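Long-range contacts in fiber protein (Human adenovirus 16, PDB 3CNC), which probably attaches the virus to host cells by binding the receptor CD46 through the trimeric knob at the tip of the fiber: residues A[40-45]-A[88-93]; A[49-54]-A[68-73]; A[168-173]-A[189-194]; A[76-81]-A[203-208]. All blocks are in the same frame, centred on the assembly; numbering follows the deposited sequence.

Contact 1 (A[40-45]-A[88-93])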
loop_
_atom_site.group_PDB
_atom_site.type_symbol
_atom_site.label_atom_id
_atom_site.label_comp_id
_atom_site.label_asym_id
_atom_site.label_seq_id
_atom_site.Cartn_x
_atom_site.Cartn_y
_atom_site.Cartn_z
ATOM N N CYS A 40 -7.797 5.398 -23.003
ATOM C CA CYS A 40 -8.239 6.477 -22.143
ATOM C C CYS A 40 -8.051 7.888 -22.720
ATOM O O CYS A 40 -7.057 8.168 -23.389
ATOM C CB CYS A 40 -7.483 6.319 -20.818
ATOM S SG CYS A 40 -7.947 7.380 -19.461
ATOM N N VAL A 41 -9.007 8.774 -22.440
ATOM C CA VAL A 41 -8.951 10.156 -22.915
ATOM C C VAL A 41 -8.654 11.143 -21.789
ATOM O O VAL A 41 -9.436 11.292 -20.848
ATOM C CB VAL A 41 -10.274 10.581 -23.588
ATOM C CG1 VAL A 41 -10.161 12.010 -24.084
ATOM C CG2 VAL A 41 -10.601 9.646 -24.742
ATOM N N ILE A 42 -7.527 11.832 -21.904
ATOM C CA ILE A 42 -7.112 12.799 -20.905
ATOM C C ILE A 42 -7.323 14.241 -21.360
ATOM O O ILE A 42 -7.478 15.143 -20.524
ATOM C CB ILE A 42 -5.613 12.580 -20.524
ATOM C CG1 ILE A 42 -5.527 11.847 -19.191
ATOM C CG2 ILE A 42 -4.876 13.895 -20.412
ATOM C CD1 ILE A 42 -6.277 10.546 -19.166
ATOM N N LYS A 43 -7.336 14.467 -22.673
ATOM C CA LYS A 43 -7.522 15.822 -23.193
ATOM C C LYS A 43 -8.980 16.273 -23.170
ATOM O O LYS A 43 -9.877 15.542 -23.608
ATOM C CB LYS A 43 -6.988 15.944 -24.624
ATOM C CG LYS A 43 -7.015 17.377 -25.144
ATOM C CD LYS A 43 -6.687 17.463 -26.624
ATOM C CE LYS A 43 -6.862 18.887 -27.136
ATOM N NZ LYS A 43 -6.723 18.969 -28.617
ATOM N N GLU A 44 -9.186 17.492 -22.671
ATOM C CA GLU A 44 -10.507 18.118 -22.556
ATOM C C GLU A 44 -11.323 18.072 -23.844
ATOM O O GLU A 44 -10.848 18.482 -24.902
ATOM C CB GLU A 44 -10.348 19.580 -22.134
ATOM C CG GLU A 44 -9.743 19.781 -20.754
ATOM C CD GLU A 44 -10.730 19.490 -19.641
ATOM O OE1 GLU A 44 -11.783 20.163 -19.601
ATOM O OE2 GLU A 44 -10.454 18.594 -18.811
ATOM N N GLY A 45 -12.553 17.580 -23.746
ATOM C CA GLY A 45 -13.413 17.514 -24.914
ATOM C C GLY A 45 -13.163 16.355 -25.861
ATOM O O GLY A 45 -14.079 15.926 -26.565
ATOM N N ILE A 88 -3.481 16.064 -14.152
ATOM C CA ILE A 88 -4.105 15.088 -15.031
ATOM C C ILE A 88 -5.289 14.443 -14.313
ATOM O O ILE A 88 -5.209 14.101 -13.134
ATOM C CB ILE A 88 -3.097 14.007 -15.423
ATOM C CG1 ILE A 88 -1.895 14.674 -16.093
ATOM C CG2 ILE A 88 -3.757 12.967 -16.323
ATOM C CD1 ILE A 88 -0.723 13.760 -16.263
ATOM N N ASP A 89 -6.391 14.279 -15.034
ATOM C CA ASP A 89 -7.588 13.693 -14.455
ATOM C C ASP A 89 -8.078 12.528 -15.257
ATOM O O ASP A 89 -8.055 12.551 -16.484
ATOM C CB ASP A 89 -8.727 14.713 -14.393
ATOM C CG ASP A 89 -8.565 15.711 -13.275
ATOM O OD1 ASP A 89 -8.560 15.296 -12.100
ATOM O OD2 ASP A 89 -8.452 16.915 -13.570
ATOM N N VAL A 90 -8.526 11.503 -14.552
ATOM C CA VAL A 90 -9.099 10.335 -15.180
ATOM C C VAL A 90 -10.336 10.108 -14.331
ATOM O O VAL A 90 -10.238 9.810 -13.141
ATOM C CB VAL A 90 -8.166 9.116 -15.097
ATOM C CG1 VAL A 90 -8.899 7.871 -15.554
ATOM C CG2 VAL A 90 -6.937 9.347 -15.967
ATOM N N ASN A 91 -11.504 10.288 -14.930
ATOM C CA ASN A 91 -12.742 10.111 -14.193
ATOM C C ASN A 91 -13.408 8.825 -14.643
ATOM O O ASN A 91 -13.417 8.508 -15.832
ATOM C CB ASN A 91 -13.668 11.310 -14.436
ATOM C CG ASN A 91 -12.943 12.642 -14.289
ATOM O OD1 ASN A 91 -12.271 12.901 -13.282
ATOM N ND2 ASN A 91 -13.076 13.497 -15.299
ATOM N N LEU A 92 -13.955 8.084 -13.687
ATOM C CA LEU A 92 -14.626 6.819 -13.976
ATOM C C LEU A 92 -16.039 6.805 -13.391
ATOM O O LEU A 92 -16.234 7.045 -12.189
ATOM C CB LEU A 92 -13.815 5.660 -13.393
ATOM C CG LEU A 92 -12.711 4.990 -14.222
ATOM C CD1 LEU A 92 -11.898 6.006 -14.975
ATOM C CD2 LEU A 92 -11.834 4.165 -13.291
ATOM N N ALA A 93 -17.023 6.538 -14.245
ATOM C CA ALA A 93 -18.415 6.481 -13.813
ATOM C C ALA A 93 -18.977 5.111 -14.176
ATOM O O ALA A 93 -18.827 4.649 -15.306
ATOM C CB ALA A 93 -19.222 7.594 -14.486
HETATM O O HOH W 1 -9.741 14.651 -18.325
#
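Loop 40-45 packs against strand 88-93 in the antiparallel beta sandwich of the fiber knob; within this chain the strand lies at the margin of the four-stranded sheet. The contact is mainly apolar, and I42 carries it. I42 does not leave the backbone in the direction of the strand, yet its CG1-CD1 arm reaches it: CG1 lies 3.6 Å from I88 CG2, and CD1 lies 3.5 Å from V90 CG2. The arm therefore crosses both side chains obliquely and bridges two alternate residues of the strand. The I42 chi1 of -102° departs from a staggered position. C40 adds a second apolar touch: SG, anti to its own backbone N, stands 4.1 Å from V90 CG1 and as far from CG2, so V90 CG2 meets both loop side chains. On the sheet side, V90 is tied through its backbone to F189 of the adjoining strand.

The polar part is mediated by solvent. The main chains stay apart, with 6.5 Å between I42 CA and D89 CA, and one water bridges them, donating to I42 O at 3.2 Å and to D89 O at 3.3 Å.

Contact 2 (A[49-54]-A[68-73])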
loop_
_atom_site.group_PDB
_atom_site.type_symbol
_atom_site.label_atom_id
_atom_site.label_comp_id
_atom_site.label_asym_id
_atom_site.label_seq_id
_atom_site.Cartn_x
_atom_site.Cartn_y
_atom_site.Cartn_z
ATOM N N PRO A 49 -9.112 7.943 -27.633
ATOM C CA PRO A 49 -8.014 7.597 -26.725
ATOM C C PRO A 49 -6.722 8.318 -27.042
ATOM O O PRO A 49 -6.254 8.285 -28.180
ATOM C CB PRO A 49 -7.876 6.091 -26.909
ATOM C CG PRO A 49 -9.288 5.668 -27.104
ATOM C CD PRO A 49 -9.839 6.734 -28.060
ATOM N N ASP A 50 -6.143 8.963 -26.035
ATOM C CA ASP A 50 -4.882 9.666 -26.224
ATOM C C ASP A 50 -3.829 9.206 -25.206
ATOM O O ASP A 50 -2.776 9.826 -25.056
ATOM C CB ASP A 50 -5.101 11.181 -26.150
ATOM C CG ASP A 50 -5.523 11.646 -24.779
ATOM O OD1 ASP A 50 -6.123 10.843 -24.030
ATOM O OD2 ASP A 50 -5.267 12.826 -24.457
ATOM N N CYS A 51 -4.126 8.117 -24.503
ATOM C CA CYS A 51 -3.193 7.542 -23.530
ATOM C C CYS A 51 -3.645 6.156 -23.055
ATOM O O CYS A 51 -4.801 5.761 -23.239
ATOM C CB CYS A 51 -2.993 8.472 -22.330
ATOM S SG CYS A 51 -4.433 8.687 -21.299
ATOM N N LYS A 52 -2.713 5.418 -22.458
ATOM C CA LYS A 52 -2.983 4.068 -21.978
ATOM C C LYS A 52 -3.157 4.030 -20.464
ATOM O O LYS A 52 -2.252 4.395 -19.717
ATOM C CB LYS A 52 -1.842 3.139 -22.389
ATOM C CG LYS A 52 -1.614 3.090 -23.881
ATOM C CD LYS A 52 -0.242 2.529 -24.211
ATOM C CE LYS A 52 -0.021 2.463 -25.721
ATOM N NZ LYS A 52 1.378 2.064 -26.064
ATOM N N LEU A 53 -4.332 3.586 -20.026
ATOM C CA LEU A 53 -4.647 3.489 -18.607
ATOM C C LEU A 53 -4.604 2.047 -18.129
ATOM O O LEU A 53 -5.312 1.187 -18.661
ATOM C CB LEU A 53 -6.046 4.033 -18.328
ATOM C CG LEU A 53 -6.564 3.743 -16.908
ATOM C CD1 LEU A 53 -5.824 4.617 -15.910
ATOM C CD2 LEU A 53 -8.052 4.010 -16.837
ATOM N N THR A 54 -3.761 1.777 -17.137
ATOM C CA THR A 54 -3.694 0.433 -16.569
ATOM C C THR A 54 -4.318 0.525 -15.179
ATOM O O THR A 54 -3.859 1.277 -14.320
ATOM C CB THR A 54 -2.256 -0.071 -16.436
ATOM O OG1 THR A 54 -1.657 -0.125 -17.732
ATOM C CG2 THR A 54 -2.239 -1.475 -15.838
ATOM N N ILE A 68 -2.850 1.335 -10.251
ATOM C CA ILE A 68 -3.109 2.211 -11.385
ATOM C C ILE A 68 -1.872 2.907 -11.901
ATOM O O ILE A 68 -1.027 3.369 -11.128
ATOM C CB ILE A 68 -4.173 3.296 -11.048
ATOM C CG1 ILE A 68 -4.563 4.065 -12.314
ATOM C CG2 ILE A 68 -3.626 4.261 -9.975
ATOM C CD1 ILE A 68 -5.849 4.881 -12.173
ATOM N N THR A 69 -1.804 2.986 -13.226
ATOM C CA THR A 69 -0.701 3.623 -13.913
ATOM C C THR A 69 -1.139 4.214 -15.267
ATOM O O THR A 69 -2.034 3.686 -15.938
ATOM C CB THR A 69 0.447 2.607 -14.136
ATOM O OG1 THR A 69 1.684 3.315 -14.233
ATOM C CG2 THR A 69 0.222 1.803 -15.401
ATOM N N LEU A 70 -0.490 5.310 -15.653
ATOM C CA LEU A 70 -0.774 5.999 -16.913
ATOM C C LEU A 70 0.429 6.045 -17.865
ATOM O O LEU A 70 1.565 6.282 -17.439
ATOM C CB LEU A 70 -1.181 7.439 -16.636
ATOM C CG LEU A 70 -2.613 7.913 -16.818
ATOM C CD1 LEU A 70 -2.578 9.431 -16.733
ATOM C CD2 LEU A 70 -3.195 7.487 -18.173
ATOM N N MET A 71 0.181 5.827 -19.152
ATOM C CA MET A 71 1.254 5.930 -20.140
ATOM C C MET A 71 0.767 6.747 -21.337
ATOM O O MET A 71 -0.193 6.362 -22.006
ATOM C CB MET A 71 1.725 4.557 -20.622
ATOM C CG MET A 71 2.977 4.675 -21.489
ATOM S SD MET A 71 3.441 3.191 -22.398
ATOM C CE MET A 71 4.753 2.581 -21.378
ATOM N N GLY A 72 1.423 7.877 -21.596
ATOM C CA GLY A 72 1.037 8.736 -22.708
ATOM C C GLY A 72 1.049 8.059 -24.075
ATOM O O GLY A 72 1.861 7.168 -24.332
ATOM N N ALA A 73 0.146 8.482 -24.954
ATOM C CA ALA A 73 0.056 7.911 -26.295
ATOM C C ALA A 73 -0.290 8.954 -27.379
ATOM O O ALA A 73 -0.971 8.654 -28.364
ATOM C CB ALA A 73 -0.970 6.789 -26.300
#
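Strands 51-54 and 68-72 pair as an antiparallel beta hairpin, their flat peptide groups joined by main-chain bonds, with C51, L53 and L70 on one face of the sheet and K52, T54, T69 and M71 on the other. Between the strands, the hydrogen-bonded pair K52 and M71 is joined both ways: K52 N reaches M71 O at 2.7 Å, almost straight (175°), and M71 N returns to K52 O with the donor in the carbonyl plane. T54 and T69 are paired likewise, the T54 N bond running nearly along the C=O axis of T69.

On the buried face, C51 SG takes the crowded position between its backbone N and carbonyl carbon (chi1 67°) and lies 3.6 Å from L70 CD2. The side chains of L53 and I68 cross obliquely, L53 CD1 lying 3.7 Å from I68 CD1; I68 and L70 reach on to W191 of the other sheet. Across the opposite face the side chains run side by side, T69 CG2 only 3.3 Å from T54 CB.

On its other edge, toward C40, the strand carries a classic beta bulge at D50 and C51, and I42 N donates to D50 OD1. Facing 68-73, A73 N bonds to D50 O at 3.2 Å from 37° above the carbonyl plane, while A73 CB rests 3.6 Å from C51 CA.

Contact 3 (A[168-173]-A[189-194])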
loop_
_atom_site.group_PDB
_atom_site.type_symbol
_atom_site.label_atom_id
_atom_site.label_comp_id
_atom_site.label_asym_id
_atom_site.label_seq_id
_atom_site.Cartn_x
_atom_site.Cartn_y
_atom_site.Cartn_z
ATOM N N LEU A 168 4.491 13.166 -7.864
ATOM C CA LEU A 168 3.151 13.458 -8.353
ATOM C C LEU A 168 2.152 13.206 -7.225
ATOM O O LEU A 168 2.045 12.094 -6.713
ATOM C CB LEU A 168 2.805 12.559 -9.546
ATOM C CG LEU A 168 3.724 12.605 -10.770
ATOM C CD1 LEU A 168 3.350 11.477 -11.706
ATOM C CD2 LEU A 168 3.600 13.958 -11.492
ATOM N N LYS A 169 1.431 14.248 -6.831
ATOM C CA LYS A 169 0.434 14.120 -5.781
ATOM C C LYS A 169 -0.823 13.533 -6.406
ATOM O O LYS A 169 -1.371 14.072 -7.373
ATOM C CB LYS A 169 0.168 15.483 -5.140
ATOM C CG LYS A 169 1.390 16.001 -4.387
ATOM C CD LYS A 169 1.201 17.392 -3.800
ATOM C CE LYS A 169 2.457 17.822 -3.043
ATOM N NZ LYS A 169 2.377 19.223 -2.549
ATOM N N VAL A 170 -1.254 12.407 -5.846
ATOM C CA VAL A 170 -2.409 11.674 -6.331
ATOM C C VAL A 170 -3.621 11.816 -5.432
ATOM O O VAL A 170 -3.509 11.686 -4.213
ATOM C CB VAL A 170 -2.082 10.179 -6.416
ATOM C CG1 VAL A 170 -3.278 9.416 -6.949
ATOM C CG2 VAL A 170 -0.844 9.970 -7.272
ATOM N N THR A 171 -4.780 12.071 -6.029
ATOM C CA THR A 171 -6.012 12.191 -5.256
ATOM C C THR A 171 -7.035 11.262 -5.860
ATOM O O THR A 171 -7.266 11.302 -7.064
ATOM C CB THR A 171 -6.626 13.598 -5.302
ATOM O OG1 THR A 171 -5.677 14.554 -4.834
ATOM C CG2 THR A 171 -7.861 13.658 -4.408
ATOM N N VAL A 172 -7.636 10.415 -5.032
ATOM C CA VAL A 172 -8.651 9.507 -5.524
ATOM C C VAL A 172 -9.960 9.932 -4.899
ATOM O O VAL A 172 -10.034 10.148 -3.695
ATOM C CB VAL A 172 -8.369 8.045 -5.121
ATOM C CG1 VAL A 172 -9.339 7.124 -5.819
ATOM C CG2 VAL A 172 -6.952 7.673 -5.462
ATOM N N THR A 173 -10.993 10.083 -5.716
ATOM C CA THR A 173 -12.293 10.458 -5.192
ATOM C C THR A 173 -13.228 9.280 -5.409
ATOM O O THR A 173 -13.318 8.759 -6.518
ATOM C CB THR A 173 -12.868 11.690 -5.910
ATOM O OG1 THR A 173 -11.900 12.746 -5.899
ATOM C CG2 THR A 173 -14.141 12.165 -5.196
ATOM N N PHE A 189 -9.391 9.876 -10.405
ATOM C CA PHE A 189 -7.986 9.972 -10.070
ATOM C C PHE A 189 -7.437 11.235 -10.704
ATOM O O PHE A 189 -7.847 11.615 -11.805
ATOM C CB PHE A 189 -7.197 8.789 -10.630
ATOM C CG PHE A 189 -7.704 7.455 -10.203
ATOM C CD1 PHE A 189 -8.768 6.861 -10.863
ATOM C CD2 PHE A 189 -7.099 6.778 -9.147
ATOM C CE1 PHE A 189 -9.228 5.603 -10.486
ATOM C CE2 PHE A 189 -7.546 5.513 -8.754
ATOM C CZ PHE A 189 -8.610 4.922 -9.420
ATOM N N SER A 190 -6.529 11.891 -9.997
ATOM C CA SER A 190 -5.873 13.075 -10.517
ATOM C C SER A 190 -4.433 13.065 -10.005
ATOM O O SER A 190 -4.184 12.753 -8.839
ATOM C CB SER A 190 -6.593 14.372 -10.090
ATOM O OG SER A 190 -6.455 14.649 -8.711
ATOM N N TRP A 191 -3.499 13.366 -10.902
ATOM C CA TRP A 191 -2.075 13.423 -10.587
ATOM C C TRP A 191 -1.688 14.883 -10.675
ATOM O O TRP A 191 -2.063 15.566 -11.622
ATOM C CB TRP A 191 -1.257 12.647 -11.617
ATOM C CG TRP A 191 -1.461 11.174 -11.595
ATOM C CD1 TRP A 191 -0.604 10.242 -11.101
ATOM C CD2 TRP A 191 -2.559 10.453 -12.169
ATOM N NE1 TRP A 191 -1.088 8.980 -11.340
ATOM C CE2 TRP A 191 -2.286 9.076 -11.993
ATOM C CE3 TRP A 191 -3.744 10.833 -12.816
ATOM C CZ2 TRP A 191 -3.155 8.072 -12.444
ATOM C CZ3 TRP A 191 -4.615 9.831 -13.269
ATOM C CH2 TRP A 191 -4.312 8.465 -13.079
ATOM N N SER A 192 -0.928 15.364 -9.705
ATOM C CA SER A 192 -0.541 16.763 -9.725
ATOM C C SER A 192 0.962 16.999 -9.722
ATOM O O SER A 192 1.675 16.546 -8.825
ATOM C CB SER A 192 -1.175 17.484 -8.539
ATOM O OG SER A 192 -0.787 18.841 -8.513
ATOM N N LEU A 193 1.428 17.713 -10.740
ATOM C CA LEU A 193 2.836 18.059 -10.873
ATOM C C LEU A 193 2.969 19.536 -10.551
ATOM O O LEU A 193 2.406 20.373 -11.250
ATOM C CB LEU A 193 3.320 17.823 -12.305
ATOM C CG LEU A 193 4.734 18.336 -12.620
ATOM C CD1 LEU A 193 5.756 17.578 -11.783
ATOM C CD2 LEU A 193 5.034 18.171 -14.115
ATOM N N ASN A 194 3.696 19.855 -9.488
ATOM C CA ASN A 194 3.906 21.241 -9.091
ATOM C C ASN A 194 5.378 21.439 -8.719
ATOM O O ASN A 194 5.738 21.493 -7.541
ATOM C CB ASN A 194 3.010 21.593 -7.905
ATOM C CG ASN A 194 3.121 23.057 -7.505
ATOM O OD1 ASN A 194 2.965 23.950 -8.340
ATOM N ND2 ASN A 194 3.389 23.308 -6.225
#
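At the apolar centre of this beta hairpin, formed by antiparallel strands 168-173 and 189-194 of the four-stranded sheet in the knob sandwich, V172 and V170 lie alongside the rings of F189 and W191. In each of these non-hydrogen-bonded pairs the two side chains point the same way. Both V172 methyls touch the CD2-CE2 part of the F189 ring: CG1 makes an off-centre CH-pi contact, 4.3 Å from the F189 centroid, and CG2 is 3.8 Å from F189 CD2. V170 CG2, anti to its own carbonyl carbon, meets the five-membered part of the indole, 3.8 Å from W191 CD1. L168 splits its branches: CD1 approaches that same W191 CD1 from two residues back along the strand, and CD2 lies 4.0 Å from L193 CB. F189 and W191 both extend this layer to I68 of strand 63-72, across the core of the sandwich, and the ring of F189 also meets that of F213.

Around this centre the main chains are tied by two reciprocal pairs. K169 and S192 exchange bonds that each fall on a carbonyl lone pair in its plane, S192 N to K169 O being the shorter at 2.7 Å. T171 and S190 exchange a second set, also in the carbonyl planes.

The other face is polar and partly open to solvent. K169 starts beside S192, but its extended chain leads away from 189-194, and it touches E155 of strand 151-159. S190 holds its hydroxyl in the crowded position between its backbone N and carbonyl carbon (chi1 70°), which brings OG to 3.6 Å from T171 CB.

Contact 4 (A[76-81]-A[203-208])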
loop_
_atom_site.group_PDB
_atom_site.type_symbol
_atom_site.label_atom_id
_atom_site.label_comp_id
_atom_site.label_asym_id
_atom_site.label_seq_id
_atom_site.Cartn_x
_atom_site.Cartn_y
_atom_site.Cartn_z
ATOM N N TYR A 76 0.064 15.382 -27.493
ATOM C CA TYR A 76 -0.503 16.210 -26.437
ATOM C C TYR A 76 -0.100 15.714 -25.053
ATOM O O TYR A 76 0.479 16.470 -24.266
ATOM C CB TYR A 76 -2.033 16.257 -26.521
ATOM C CG TYR A 76 -2.644 17.017 -25.362
ATOM C CD1 TYR A 76 -3.372 16.355 -24.376
ATOM C CD2 TYR A 76 -2.446 18.393 -25.222
ATOM C CE1 TYR A 76 -3.888 17.042 -23.279
ATOM C CE2 TYR A 76 -2.956 19.088 -24.129
ATOM C CZ TYR A 76 -3.675 18.406 -23.162
ATOM O OH TYR A 76 -4.189 19.082 -22.080
ATOM N N THR A 77 -0.408 14.452 -24.754
ATOM C CA THR A 77 -0.073 13.892 -23.449
ATOM C C THR A 77 1.433 13.873 -23.251
ATOM O O THR A 77 1.925 14.184 -22.164
ATOM C CB THR A 77 -0.600 12.428 -23.257
ATOM O OG1 THR A 77 0.132 11.525 -24.102
ATOM C CG2 THR A 77 -2.088 12.342 -23.576
ATOM N N ASN A 78 2.169 13.533 -24.305
ATOM C CA ASN A 78 3.617 13.449 -24.186
ATOM C C ASN A 78 4.334 14.793 -24.214
ATOM O O ASN A 78 5.557 14.864 -24.277
ATOM C CB ASN A 78 4.163 12.488 -25.244
ATOM C CG ASN A 78 3.604 11.072 -25.071
ATOM O OD1 ASN A 78 3.319 10.642 -23.950
ATOM N ND2 ASN A 78 3.451 10.346 -26.173
ATOM N N THR A 79 3.560 15.862 -24.120
ATOM C CA THR A 79 4.121 17.201 -24.116
ATOM C C THR A 79 3.762 17.883 -22.808
ATOM O O THR A 79 4.449 18.806 -22.366
ATOM C CB THR A 79 3.565 18.028 -25.283
ATOM O OG1 THR A 79 4.024 17.467 -26.516
ATOM C CG2 THR A 79 4.024 19.469 -25.187
ATOM N N LEU A 80 2.685 17.405 -22.191
ATOM C CA LEU A 80 2.192 17.960 -20.940
ATOM C C LEU A 80 3.260 18.344 -19.933
ATOM O O LEU A 80 3.098 19.325 -19.205
ATOM C CB LEU A 80 1.222 16.982 -20.278
ATOM C CG LEU A 80 -0.163 16.859 -20.908
ATOM C CD1 LEU A 80 -0.872 15.653 -20.328
ATOM C CD2 LEU A 80 -0.960 18.139 -20.664
ATOM N N PHE A 81 4.354 17.590 -19.884
ATOM C CA PHE A 81 5.401 17.877 -18.913
ATOM C C PHE A 81 6.495 18.849 -19.330
ATOM O O PHE A 81 7.613 18.808 -18.809
ATOM C CB PHE A 81 6.008 16.568 -18.400
ATOM C CG PHE A 81 5.127 15.840 -17.407
ATOM C CD1 PHE A 81 5.521 14.622 -16.868
ATOM C CD2 PHE A 81 3.911 16.385 -16.996
ATOM C CE1 PHE A 81 4.720 13.962 -15.940
ATOM C CE2 PHE A 81 3.105 15.726 -16.068
ATOM C CZ PHE A 81 3.512 14.515 -15.540
ATOM N N GLU A 203 9.352 16.116 -26.473
ATOM C CA GLU A 203 8.169 15.284 -26.353
ATOM C C GLU A 203 8.685 13.937 -25.830
ATOM O O GLU A 203 9.415 13.231 -26.527
ATOM C CB GLU A 203 7.491 15.105 -27.713
ATOM C CG GLU A 203 6.390 14.064 -27.708
ATOM C CD GLU A 203 5.813 13.798 -29.088
ATOM O OE1 GLU A 203 5.005 12.851 -29.225
ATOM O OE2 GLU A 203 6.162 14.534 -30.038
ATOM N N VAL A 204 8.328 13.602 -24.594
ATOM C CA VAL A 204 8.758 12.346 -23.975
ATOM C C VAL A 204 7.532 11.606 -23.455
ATOM O O VAL A 204 6.630 12.225 -22.894
ATOM C CB VAL A 204 9.706 12.606 -22.780
ATOM C CG1 VAL A 204 10.403 11.313 -22.374
ATOM C CG2 VAL A 204 10.720 13.677 -23.144
ATOM N N THR A 205 7.501 10.289 -23.633
ATOM C CA THR A 205 6.362 9.501 -23.167
ATOM C C THR A 205 6.051 9.703 -21.685
ATOM O O THR A 205 6.895 9.477 -20.819
ATOM C CB THR A 205 6.572 8.007 -23.407
ATOM O OG1 THR A 205 6.633 7.760 -24.814
ATOM C CG2 THR A 205 5.408 7.210 -22.812
ATOM N N LEU A 206 4.826 10.129 -21.409
ATOM C CA LEU A 206 4.374 10.383 -20.044
ATOM C C LEU A 206 4.086 9.064 -19.320
ATOM O O LEU A 206 3.208 8.298 -19.718
ATOM C CB LEU A 206 3.121 11.271 -20.075
ATOM C CG LEU A 206 2.270 11.418 -18.813
ATOM C CD1 LEU A 206 3.114 11.930 -17.674
ATOM C CD2 LEU A 206 1.126 12.376 -19.088
ATOM N N ILE A 207 4.846 8.814 -18.261
ATOM C CA ILE A 207 4.701 7.596 -17.474
ATOM C C ILE A 207 4.568 7.920 -15.987
ATOM O O ILE A 207 5.469 8.519 -15.395
ATOM C CB ILE A 207 5.939 6.666 -17.646
ATOM C CG1 ILE A 207 6.110 6.285 -19.120
ATOM C CG2 ILE A 207 5.785 5.402 -16.778
ATOM C CD1 ILE A 207 7.374 5.472 -19.401
ATOM N N THR A 208 3.438 7.551 -15.391
ATOM C CA THR A 208 3.255 7.762 -13.948
ATOM C C THR A 208 3.603 6.410 -13.342
ATOM O O THR A 208 3.150 5.373 -13.834
ATOM C CB THR A 208 1.785 8.142 -13.563
ATOM O OG1 THR A 208 0.894 7.090 -13.943
ATOM C CG2 THR A 208 1.350 9.445 -14.275
#
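L206 drives its side chain over the turn 76-81, overlapping T77 O, L80 and the ring of F81. The contact joins two loops of the knob's beta sandwich: residues 203-208 lead into strand 211-216, while residues 76-81 come after strand 63-72. With CG anti to the backbone N (chi1 166°), L206 points its two methyls to different partners. CD2 sits 3.7 Å from T77 O and crosses L80 obliquely, 4.0 Å from L80 CD1; CD1 abuts F81, whose side chain runs at about a right angle to that of L206. The F81 ring also meets Y158 edge-to-face.

Residues 76-79 form a type I beta turn, closed by T79 N bonding to Y76 O at 3.1 Å. N78, within this turn, uses two oxygens to grip the incoming chain. Its side chain folds beside its own backbone N (chi1 -61°), bringing OD1 to 3.0 Å from L206 N in a nearly straight hydrogen bond, although the donor lies well above the amide plane. Its main-chain O takes a weak bond from V204 N at 3.1 Å, and receives the CA-H of E203 as well. One residue thus fixes the path of the other loop at two alternate amides.

Farther out, the exposed, extended E203 side chain runs past N78. I207, pointing away from the turn, packs on N148 of a second subunit, which places this loop pair beside the trimer interface. Side chain to side chain, E203 CG comes to 3.7 Å from N78 CB.

How the contacts relate
All four contacts lie in one knob domain, their centres about 10 to 16 Å apart. Contacts 2 and 3 are hairpins of the two different sheets, centres about 15 Å apart, and meet through I68, L70, F189 and W191 in the sandwich core. Contact 1 adds loop 40-45 to strand 85-94, which neighbours strand 185-194 of contact 3. Along the chain, contact 2 falls between the two segments of contact 1, and contact 3 between those of contact 4, while contacts 1 and 4 alternate. Contact 4 joins segments more than 120 residues apart and meets contact 2 through G72 N to L206 O. Loops and hairpins from the whole chain are thus gathered round one sandwich core.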